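Local coordinates for putative nitroreductase (Thermotoga maritima, PDB 1VKW), which is a putative nitroreductase that probably acts as an oxidoreductase and resembles FMN-dependent nitroreductases, at residues A[91-101]-A[111-119]; A[194-203]-A[210-218]. All coordinates share one frame; numbering follows the deposited sequence.

Overall arrangement
Each contact involves an antiparallel hairpin and the helix that leads into it. From the N terminus, helices 15-21 and 35-43 come first, then strands 56-58 and 64-67 and helix 74-93. Interaction 1 follows: strand 97-101 turns back through residues 102-111 and pairs with strand 112-116, which also borders strand 64-67. Interaction 2 opens later, at the end of helix 180-198, and brings the C-terminal tail back beside it. It takes in only the first pair of the hairpin of strands 203-207 and 211-215, in a second sheet. The two contacts neither nest nor cross. The centres of interaction 1 and interaction 2 are about 26 Å apart, on opposite sides of the chain's centre.

Interaction 1. Residues A[91-101]-A[111-119]; sequences LTAQGFGTCWM and YIIVFGYPR
Strand 97-101 pairs with strand 112-116 in an antiparallel beta hairpin, and an aromatic cluster closes the end next to helix 74-93. Backbone bonds join Gly-97 with Gly-116, Cys-99 with Val-114 and Met-101 with Ile-112, in both directions each time. In the middle pair, Val-114 N donates to Cys-99 O at 3.0 Å. Trp-100 and Ile-113 lie side by side on the helix-facing side of the sheet. CG1 of Ile-113 sits over the six-membered ring of Trp-100, 3.9 Å from its centroid. Tyr-111 CB meets the edge of the indole at Trp-100 CE3, 3.8 Å away. Trp-100 NE1 turns to Glu-85 of helix 74-93, a bond that helps fix the ring. Strand 97-101 is an outer strand of a four-stranded antiparallel sheet, and strand 112-116 also pairs with strand 64-67. Phe-115 CG sits between the backbone N and the carbonyl carbon (chi1 66°), which turns one ring face to Leu-91 CD1, 3.8 Å from Phe-115 CG. The edge of Phe-115 points at the face of Phe-96, with the planes at 89° and the centroids 5.8 Å apart. Tyr-117 makes an offset stack with Phe-96; Phe-96 CE1 lies over the Tyr-117 ring, 3.4 Å from Tyr-117 CZ. With Tyr-117 cut back to an alanine, the stack would be lost, and this part of the Phe-96 ring would probably be uncovered and freer to shift. Gly-95, with positive phi, caps the C-terminal end of the helix in a Schellman motif, and Phe-96 follows it directly into the cluster. On the other side of the sheet, Met-101, a selenomethionine, runs beside Ile-112. Met-101 CG reaches Val-114 CG2 at 4.0 Å.

Interaction 2. Residues A[194-203]-A[210-218]; sequences AREIFKREPV and DTYCLILNP
The C-terminal tail folds back against the end of helix 180-198 and the start of a beta hairpin. Val-203 and Ile-215 form an antiparallel hydrogen-bonded pair. Ile-215 N donates to Val-203 O at 2.7 Å, and Val-203 N donates back to Ile-215 O at 3.1 Å, on a lone pair. Their side chains share one side of the sheet, where Val-203 CG2 also touches Pro-218 CB at 3.9 Å. Leu-214 and Leu-216 pack against the helix. Ala-194 CB meets Leu-216 CD2 at 3.8 Å and also touches Leu-214 CD2. Leu-214 CG goes out anti to the backbone N (chi1 -152°), and this branch point lies 3.8 Å from Pro-202 CB. The Val-203 and Ile-215 pair belongs to the hairpin of strands 203-207 and 211-215, which lies at one side of a four-stranded antiparallel sheet. A disulfide from Cys-213 to Cys-174 ties strand 211-215 to its other neighbour, strand 172-176. Beyond the strand, Asn-217 CB lies over one face of the Phe-198 ring. The amide is turned only 27° from the ring plane, with Asn-217 CG 3.8 Å from Phe-198 CD1. A water donates to both Phe-198 O and Asn-217 OD1, linking the helix end to the tail. Arg-200 bends at chi2 and chi3 to bring its guanidinium edge to the C-terminal carboxylate. Arg-200 NH2 bonds to Pro-218 O at 3.1 Å, nearly in the guanidinium plane and on a lone pair of the oxygen. Arg-200 NE adds a weak bond to the same oxygen. The salt bridge to Pro-218 OXT is long, 3.9 Å from Arg-200 NH2.

Interaction 1. Residues A[91-101]-A[111-119]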
loop_
_atom_site.group_PDB
_atom_site.type_symbol
_atom_site.label_atom_id
_atom_site.label_comp_id
_atom_site.label_asym_id
_atom_site.label_seq_id
_atom_site.Cartn_x
_atom_site.Cartn_y
_atom_site.Cartn_z
ATOM N N LEU A 91 2.248 8.809 -1.295
ATOM C CA LEU A 91 1.714 9.723 -2.301
ATOM C C LEU A 91 0.320 10.224 -1.913
ATOM O O LEU A 91 0.007 11.398 -2.120
ATOM C CB LEU A 91 1.675 9.048 -3.676
ATOM C CG LEU A 91 3.025 8.818 -4.374
ATOM C CD1 LEU A 91 2.838 7.975 -5.631
ATOM C CD2 LEU A 91 3.692 10.129 -4.714
ATOM N N THR A 92 -0.498 9.328 -1.352
ATOM C CA THR A 92 -1.816 9.685 -0.827
ATOM C C THR A 92 -1.703 10.805 0.203
ATOM O O THR A 92 -2.423 11.808 0.130
ATOM C CB THR A 92 -2.494 8.461 -0.161
ATOM O OG1 THR A 92 -2.663 7.401 -1.111
ATOM C CG2 THR A 92 -3.909 8.792 0.271
ATOM N N ALA A 93 -0.785 10.627 1.151
ATOM C CA ALA A 93 -0.547 11.612 2.209
ATOM C C ALA A 93 -0.057 12.955 1.670
ATOM O O ALA A 93 -0.315 13.992 2.274
ATOM C CB ALA A 93 0.435 11.066 3.232
ATOM N N GLN A 94 0.644 12.934 0.538
ATOM C CA GLN A 94 1.063 14.168 -0.139
ATOM C C GLN A 94 -0.080 14.779 -0.968
ATOM O O GLN A 94 0.069 15.870 -1.519
ATOM C CB GLN A 94 2.292 13.916 -1.026
ATOM C CG GLN A 94 3.538 13.448 -0.264
ATOM C CD GLN A 94 4.111 14.508 0.667
ATOM O OE1 GLN A 94 4.729 15.474 0.214
ATOM N NE2 GLN A 94 3.931 14.315 1.968
ATOM N N GLY A 95 -1.211 14.074 -1.056
ATOM C CA GLY A 95 -2.411 14.596 -1.715
ATOM C C GLY A 95 -2.650 14.087 -3.127
ATOM O O GLY A 95 -3.526 14.601 -3.832
ATOM N N PHE A 96 -1.879 13.087 -3.549
ATOM C CA PHE A 96 -1.963 12.568 -4.915
ATOM C C PHE A 96 -2.923 11.396 -5.036
ATOM O O PHE A 96 -2.956 10.512 -4.175
ATOM C CB PHE A 96 -0.586 12.109 -5.401
ATOM C CG PHE A 96 0.390 13.223 -5.565
ATOM C CD1 PHE A 96 0.286 14.091 -6.641
ATOM C CD2 PHE A 96 1.406 13.415 -4.642
ATOM C CE1 PHE A 96 1.185 15.131 -6.799
ATOM C CE2 PHE A 96 2.309 14.456 -4.792
ATOM C CZ PHE A 96 2.200 15.315 -5.875
ATOM N N GLY A 97 -3.689 11.384 -6.121
ATOM C CA GLY A 97 -4.471 10.213 -6.496
ATOM C C GLY A 97 -3.526 9.170 -7.064
ATOM O O GLY A 97 -2.486 9.515 -7.618
ATOM N N THR A 98 -3.866 7.898 -6.896
ATOM C CA THR A 98 -3.063 6.806 -7.443
ATOM C C THR A 98 -3.965 5.762 -8.065
ATOM O O THR A 98 -5.163 5.718 -7.784
ATOM C CB THR A 98 -2.180 6.140 -6.341
ATOM O OG1 THR A 98 -2.996 5.689 -5.249
ATOM C CG2 THR A 98 -1.229 7.134 -5.704
ATOM N N CYS A 99 -3.377 4.923 -8.910
ATOM C CA CYS A 99 -4.050 3.744 -9.432
ATOM C C CYS A 99 -3.012 2.711 -9.881
ATOM O O CYS A 99 -2.069 3.028 -10.618
ATOM C CB CYS A 99 -4.990 4.113 -10.583
ATOM S SG CYS A 99 -5.816 2.718 -11.403
ATOM N N TRP A 100 -3.193 1.481 -9.411
ATOM C CA TRP A 100 -2.356 0.354 -9.791
ATOM C C TRP A 100 -2.697 -0.112 -11.207
ATOM O O TRP A 100 -3.778 -0.648 -11.444
ATOM C CB TRP A 100 -2.573 -0.807 -8.813
ATOM C CG TRP A 100 -1.877 -0.657 -7.499
ATOM C CD1 TRP A 100 -2.346 -0.032 -6.372
ATOM C CD2 TRP A 100 -0.587 -1.172 -7.160
ATOM N NE1 TRP A 100 -1.424 -0.126 -5.358
ATOM C CE2 TRP A 100 -0.332 -0.823 -5.814
ATOM C CE3 TRP A 100 0.387 -1.900 -7.862
ATOM C CZ2 TRP A 100 0.853 -1.166 -5.164
ATOM C CZ3 TRP A 100 1.558 -2.248 -7.212
ATOM C CH2 TRP A 100 1.782 -1.881 -5.877
HETATM N N MSE A 101 -1.774 0.067 -12.139
HETATM C CA MSE A 101 -2.032 -0.266 -13.536
HETATM C C MSE A 101 -1.189 -1.457 -13.994
HETATM O O MSE A 101 0.031 -1.442 -13.862
HETATM C CB MSE A 101 -1.731 0.949 -14.408
HETATM C CG MSE A 101 -2.715 2.099 -14.256
HETATM SE SE MSE A 101 -3.716 2.452 -15.901
HETATM C CE MSE A 101 -2.219 2.918 -17.086
ATOM N N TYR A 111 3.249 -4.164 -12.562
ATOM C CA TYR A 111 2.269 -3.094 -12.566
ATOM C C TYR A 111 2.990 -1.754 -12.560
ATOM O O TYR A 111 4.119 -1.653 -12.082
ATOM C CB TYR A 111 1.378 -3.172 -11.316
ATOM C CG TYR A 111 0.558 -4.439 -11.177
ATOM C CD1 TYR A 111 -0.736 -4.515 -11.686
ATOM C CD2 TYR A 111 1.066 -5.552 -10.515
ATOM C CE1 TYR A 111 -1.498 -5.674 -11.550
ATOM C CE2 TYR A 111 0.316 -6.717 -10.375
ATOM C CZ TYR A 111 -0.965 -6.773 -10.891
ATOM O OH TYR A 111 -1.710 -7.929 -10.756
ATOM N N ILE A 112 2.339 -0.726 -13.086
ATOM C CA ILE A 112 2.767 0.635 -12.792
ATOM C C ILE A 112 1.813 1.217 -11.753
ATOM O O ILE A 112 0.706 0.714 -11.548
ATOM C CB ILE A 112 2.854 1.522 -14.063
ATOM C CG1 ILE A 112 1.478 1.744 -14.696
ATOM C CG2 ILE A 112 3.813 0.908 -15.070
ATOM C CD1 ILE A 112 1.463 2.752 -15.826
ATOM N N ILE A 113 2.272 2.257 -11.073
ATOM C CA ILE A 113 1.428 3.027 -10.185
ATOM C C ILE A 113 1.371 4.433 -10.767
ATOM O O ILE A 113 2.334 5.188 -10.668
ATOM C CB ILE A 113 2.018 3.044 -8.766
ATOM C CG1 ILE A 113 2.202 1.617 -8.243
ATOM C CG2 ILE A 113 1.121 3.844 -7.831
ATOM C CD1 ILE A 113 3.120 1.532 -7.031
ATOM N N VAL A 114 0.264 4.769 -11.416
ATOM C CA VAL A 114 0.095 6.120 -11.932
ATOM C C VAL A 114 -0.342 7.011 -10.779
ATOM O O VAL A 114 -0.945 6.534 -9.821
ATOM C CB VAL A 114 -0.909 6.201 -13.116
ATOM C CG1 VAL A 114 -0.395 5.396 -14.316
ATOM C CG2 VAL A 114 -2.310 5.734 -12.715
ATOM N N PHE A 115 -0.022 8.296 -10.852
ATOM C CA PHE A 115 -0.430 9.221 -9.801
ATOM C C PHE A 115 -0.532 10.666 -10.285
ATOM O O PHE A 115 -0.011 11.015 -11.339
ATOM C CB PHE A 115 0.521 9.128 -8.603
ATOM C CG PHE A 115 1.927 9.587 -8.896
ATOM C CD1 PHE A 115 2.789 8.796 -9.649
ATOM C CD2 PHE A 115 2.394 10.802 -8.401
ATOM C CE1 PHE A 115 4.087 9.208 -9.910
ATOM C CE2 PHE A 115 3.692 11.216 -8.653
ATOM C CZ PHE A 115 4.541 10.421 -9.414
ATOM N N GLY A 116 -1.219 11.485 -9.493
ATOM C CA GLY A 116 -1.454 12.890 -9.816
ATOM C C GLY A 116 -2.600 13.430 -8.989
ATOM O O GLY A 116 -3.104 12.747 -8.107
ATOM N N TYR A 117 -3.013 14.660 -9.278
ATOM C CA TYR A 117 -4.081 15.304 -8.523
ATOM C C TYR A 117 -5.452 14.876 -9.035
ATOM O O TYR A 117 -5.722 14.979 -10.233
ATOM C CB TYR A 117 -3.931 16.826 -8.592
ATOM C CG TYR A 117 -2.693 17.303 -7.879
ATOM C CD1 TYR A 117 -2.556 17.118 -6.502
ATOM C CD2 TYR A 117 -1.648 17.909 -8.572
ATOM C CE1 TYR A 117 -1.424 17.540 -5.832
ATOM C CE2 TYR A 117 -0.505 18.340 -7.907
ATOM C CZ TYR A 117 -0.400 18.148 -6.535
ATOM O OH TYR A 117 0.721 18.562 -5.857
ATOM N N PRO A 118 -6.318 14.397 -8.141
ATOM C CA PRO A 118 -7.673 14.007 -8.526
ATOM C C PRO A 118 -8.488 15.158 -9.118
ATOM O O PRO A 118 -8.462 16.273 -8.592
ATOM C CB PRO A 118 -8.300 13.558 -7.202
ATOM C CG PRO A 118 -7.160 13.209 -6.340
ATOM C CD PRO A 118 -6.083 14.174 -6.705
ATOM N N ARG A 119 -9.194 14.873 -10.211
ATOM C CA ARG A 119 -10.173 15.801 -10.776
ATOM C C ARG A 119 -11.368 15.886 -9.828
ATOM O O ARG A 119 -11.975 16.948 -9.683
ATOM C CB ARG A 119 -10.621 15.314 -12.159
ATOM C CG ARG A 119 -11.464 16.296 -12.966
ATOM C CD ARG A 119 -11.310 16.103 -14.471
ATOM N NE ARG A 119 -12.250 16.886 -15.274
ATOM C CZ ARG A 119 -13.497 16.518 -15.580
ATOM N NH1 ARG A 119 -14.007 15.373 -15.137
ATOM N NH2 ARG A 119 -14.248 17.315 -16.331
#

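Interaction 2. Residues A[194-203]-A[210-218]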
loop_
_atom_site.group_PDB
_atom_site.type_symbol
_atom_site.label_atom_id
_atom_site.label_comp_id
_atom_site.label_asym_id
_atom_site.label_seq_id
_atom_site.Cartn_x
_atom_site.Cartn_y
_atom_site.Cartn_z
ATOM N N ALA A 194 0.006 -1.722 12.387
ATOM C CA ALA A 194 0.531 -2.380 13.589
ATOM C C ALA A 194 1.720 -1.614 14.188
ATOM O O ALA A 194 1.858 -1.516 15.409
ATOM C CB ALA A 194 0.924 -3.824 13.273
ATOM N N ARG A 195 2.561 -1.066 13.316
ATOM C CA ARG A 195 3.713 -0.275 13.722
ATOM C C ARG A 195 3.261 0.965 14.494
ATOM O O ARG A 195 3.817 1.287 15.547
ATOM C CB ARG A 195 4.530 0.135 12.490
ATOM C CG ARG A 195 5.845 0.821 12.796
ATOM C CD ARG A 195 6.677 1.121 11.549
ATOM N NE ARG A 195 6.132 2.246 10.798
ATOM C CZ ARG A 195 6.611 2.690 9.640
ATOM N NH1 ARG A 195 7.660 2.104 9.068
ATOM N NH2 ARG A 195 6.033 3.730 9.048
ATOM N N GLU A 196 2.246 1.638 13.955
ATOM C CA GLU A 196 1.617 2.787 14.610
ATOM C C GLU A 196 0.951 2.419 15.942
ATOM O O GLU A 196 1.151 3.109 16.946
ATOM C CB GLU A 196 0.584 3.423 13.668
ATOM C CG GLU A 196 -0.189 4.595 14.253
ATOM C CD GLU A 196 0.695 5.775 14.615
ATOM O OE1 GLU A 196 1.727 5.982 13.940
ATOM O OE2 GLU A 196 0.353 6.503 15.574
ATOM N N ILE A 197 0.156 1.352 15.949
ATOM C CA ILE A 197 -0.598 0.960 17.134
ATOM C C ILE A 197 0.308 0.547 18.286
ATOM O O ILE A 197 0.146 1.030 19.401
ATOM C CB ILE A 197 -1.609 -0.159 16.804
ATOM C CG1 ILE A 197 -2.759 0.433 15.990
ATOM C CG2 ILE A 197 -2.173 -0.798 18.092
ATOM C CD1 ILE A 197 -3.684 -0.579 15.391
ATOM N N PHE A 198 1.263 -0.334 18.009
ATOM C CA PHE A 198 2.071 -0.939 19.067
ATOM C C PHE A 198 3.317 -0.144 19.348
ATOM O O PHE A 198 3.980 -0.378 20.360
ATOM C CB PHE A 198 2.390 -2.407 18.731
ATOM C CG PHE A 198 1.184 -3.298 18.793
ATOM C CD1 PHE A 198 0.641 -3.657 20.024
ATOM C CD2 PHE A 198 0.552 -3.735 17.633
ATOM C CE1 PHE A 198 -0.484 -4.449 20.093
ATOM C CE2 PHE A 198 -0.563 -4.529 17.703
ATOM C CZ PHE A 198 -1.090 -4.888 18.937
ATOM N N LYS A 199 3.609 0.823 18.474
ATOM C CA LYS A 199 4.794 1.665 18.572
ATOM C C LYS A 199 6.071 0.822 18.618
ATOM O O LYS A 199 7.055 1.203 19.248
ATOM C CB LYS A 199 4.703 2.620 19.785
ATOM C CG LYS A 199 3.539 3.628 19.711
ATOM C CD LYS A 199 3.804 4.715 18.670
ATOM C CE LYS A 199 2.745 5.804 18.685
ATOM N NZ LYS A 199 1.664 5.573 17.697
ATOM N N ARG A 200 6.034 -0.327 17.951
ATOM C CA ARG A 200 7.196 -1.196 17.797
ATOM C C ARG A 200 7.255 -1.610 16.333
ATOM O O ARG A 200 6.261 -1.537 15.618
ATOM C CB ARG A 200 7.064 -2.463 18.656
ATOM C CG ARG A 200 6.710 -2.251 20.123
ATOM C CD ARG A 200 7.887 -2.019 21.023
ATOM N NE ARG A 200 8.719 -3.214 21.132
ATOM C CZ ARG A 200 9.920 -3.247 21.699
ATOM N NH1 ARG A 200 10.455 -2.147 22.215
ATOM N NH2 ARG A 200 10.592 -4.386 21.746
ATOM N N GLU A 201 8.410 -2.096 15.915
ATOM C CA GLU A 201 8.606 -2.628 14.578
ATOM C C GLU A 201 8.080 -4.072 14.460
ATOM O O GLU A 201 8.709 -4.978 15.003
ATOM C CB GLU A 201 10.116 -2.600 14.297
ATOM C CG GLU A 201 10.514 -2.955 12.881
ATOM C CD GLU A 201 10.142 -1.875 11.883
ATOM O OE1 GLU A 201 9.580 -0.827 12.288
ATOM O OE2 GLU A 201 10.412 -2.081 10.684
ATOM N N PRO A 202 6.969 -4.322 13.754
ATOM C CA PRO A 202 6.501 -5.707 13.560
ATOM C C PRO A 202 7.517 -6.518 12.765
ATOM O O PRO A 202 8.270 -5.945 11.969
ATOM C CB PRO A 202 5.198 -5.540 12.757
ATOM C CG PRO A 202 4.811 -4.114 12.949
ATOM C CD PRO A 202 6.085 -3.363 13.075
ATOM N N VAL A 203 7.560 -7.827 12.998
ATOM C CA VAL A 203 8.439 -8.712 12.245
ATOM C C VAL A 203 7.593 -9.481 11.244
ATOM O O VAL A 203 6.564 -10.040 11.609
ATOM C CB VAL A 203 9.183 -9.713 13.162
ATOM C CG1 VAL A 203 10.033 -10.693 12.343
ATOM C CG2 VAL A 203 10.040 -8.962 14.160
ATOM N N ASP A 210 2.104 -19.637 0.711
ATOM C CA ASP A 210 1.347 -18.441 0.311
ATOM C C ASP A 210 0.831 -17.599 1.472
ATOM O O ASP A 210 -0.185 -16.924 1.346
ATOM C CB ASP A 210 0.183 -18.863 -0.586
ATOM C CG ASP A 210 -0.847 -19.720 0.141
ATOM O OD1 ASP A 210 -0.682 -20.030 1.338
ATOM O OD2 ASP A 210 -1.875 -20.125 -0.426
ATOM N N THR A 211 1.553 -17.626 2.591
ATOM C CA THR A 211 1.163 -16.904 3.789
ATOM C C THR A 211 2.338 -16.105 4.299
ATOM O O THR A 211 3.472 -16.581 4.281
ATOM C CB THR A 211 0.699 -17.883 4.880
ATOM O OG1 THR A 211 -0.419 -18.625 4.401
ATOM C CG2 THR A 211 0.142 -17.139 6.131
ATOM N N TYR A 212 2.051 -14.895 4.759
ATOM C CA TYR A 212 3.023 -14.081 5.476
ATOM C C TYR A 212 2.376 -13.697 6.787
ATOM O O TYR A 212 1.220 -13.280 6.805
ATOM C CB TYR A 212 3.402 -12.844 4.670
ATOM C CG TYR A 212 4.491 -13.107 3.661
ATOM C CD1 TYR A 212 4.206 -13.719 2.447
ATOM C CD2 TYR A 212 5.811 -12.766 3.929
ATOM C CE1 TYR A 212 5.203 -13.978 1.519
ATOM C CE2 TYR A 212 6.816 -13.012 3.003
ATOM C CZ TYR A 212 6.507 -13.614 1.798
ATOM O OH TYR A 212 7.504 -13.876 0.876
ATOM N N CYS A 213 3.113 -13.887 7.878
ATOM C CA CYS A 213 2.630 -13.548 9.203
ATOM C C CYS A 213 3.398 -12.370 9.744
ATOM O O CYS A 213 4.600 -12.214 9.505
ATOM C CB CYS A 213 2.757 -14.733 10.168
ATOM S SG CYS A 213 1.644 -16.113 9.785
ATOM N N LEU A 214 2.672 -11.543 10.477
ATOM C CA LEU A 214 3.217 -10.389 11.132
ATOM C C LEU A 214 3.263 -10.683 12.619
ATOM O O LEU A 214 2.224 -10.922 13.230
ATOM C CB LEU A 214 2.291 -9.204 10.880
ATOM C CG LEU A 214 2.883 -7.812 10.871
ATOM C CD1 LEU A 214 3.865 -7.680 9.717
ATOM C CD2 LEU A 214 1.737 -6.802 10.742
ATOM N N ILE A 215 4.457 -10.692 13.198
ATOM C CA ILE A 215 4.562 -10.735 14.649
ATOM C C ILE A 215 4.326 -9.290 15.119
ATOM O O ILE A 215 5.151 -8.410 14.894
ATOM C CB ILE A 215 5.912 -11.296 15.121
ATOM C CG1 ILE A 215 6.127 -12.709 14.559
ATOM C CG2 ILE A 215 5.949 -11.372 16.631
ATOM C CD1 ILE A 215 7.540 -13.227 14.737
ATOM N N LEU A 216 3.190 -9.073 15.767
ATOM C CA LEU A 216 2.637 -7.737 15.969
ATOM C C LEU A 216 3.374 -6.888 16.983
ATOM O O LEU A 216 3.634 -5.717 16.731
ATOM C CB LEU A 216 1.167 -7.845 16.389
ATOM C CG LEU A 216 0.275 -8.408 15.277
ATOM C CD1 LEU A 216 -1.049 -8.887 15.850
ATOM C CD2 LEU A 216 0.063 -7.385 14.189
ATOM N N ASN A 217 3.679 -7.464 18.140
ATOM C CA ASN A 217 4.269 -6.681 19.241
ATOM C C ASN A 217 5.561 -7.350 19.679
ATOM O O ASN A 217 5.636 -7.907 20.771
ATOM C CB ASN A 217 3.265 -6.593 20.392
ATOM C CG ASN A 217 3.610 -5.522 21.405
ATOM O OD1 ASN A 217 4.313 -4.555 21.112
ATOM N ND2 ASN A 217 3.078 -5.680 22.617
ATOM N N PRO A 218 6.568 -7.340 18.802
ATOM C CA PRO A 218 7.794 -8.082 19.058
ATOM C C PRO A 218 8.697 -7.359 20.044
ATOM O O PRO A 218 9.208 -6.280 19.731
ATOM C CB PRO A 218 8.444 -8.172 17.679
ATOM C CG PRO A 218 7.980 -6.969 16.972
ATOM C CD PRO A 218 6.634 -6.608 17.526
ATOM O OXT PRO A 218 8.927 -7.821 21.167
HETATM O O HOH W 1 3.874 -2.262 22.319
#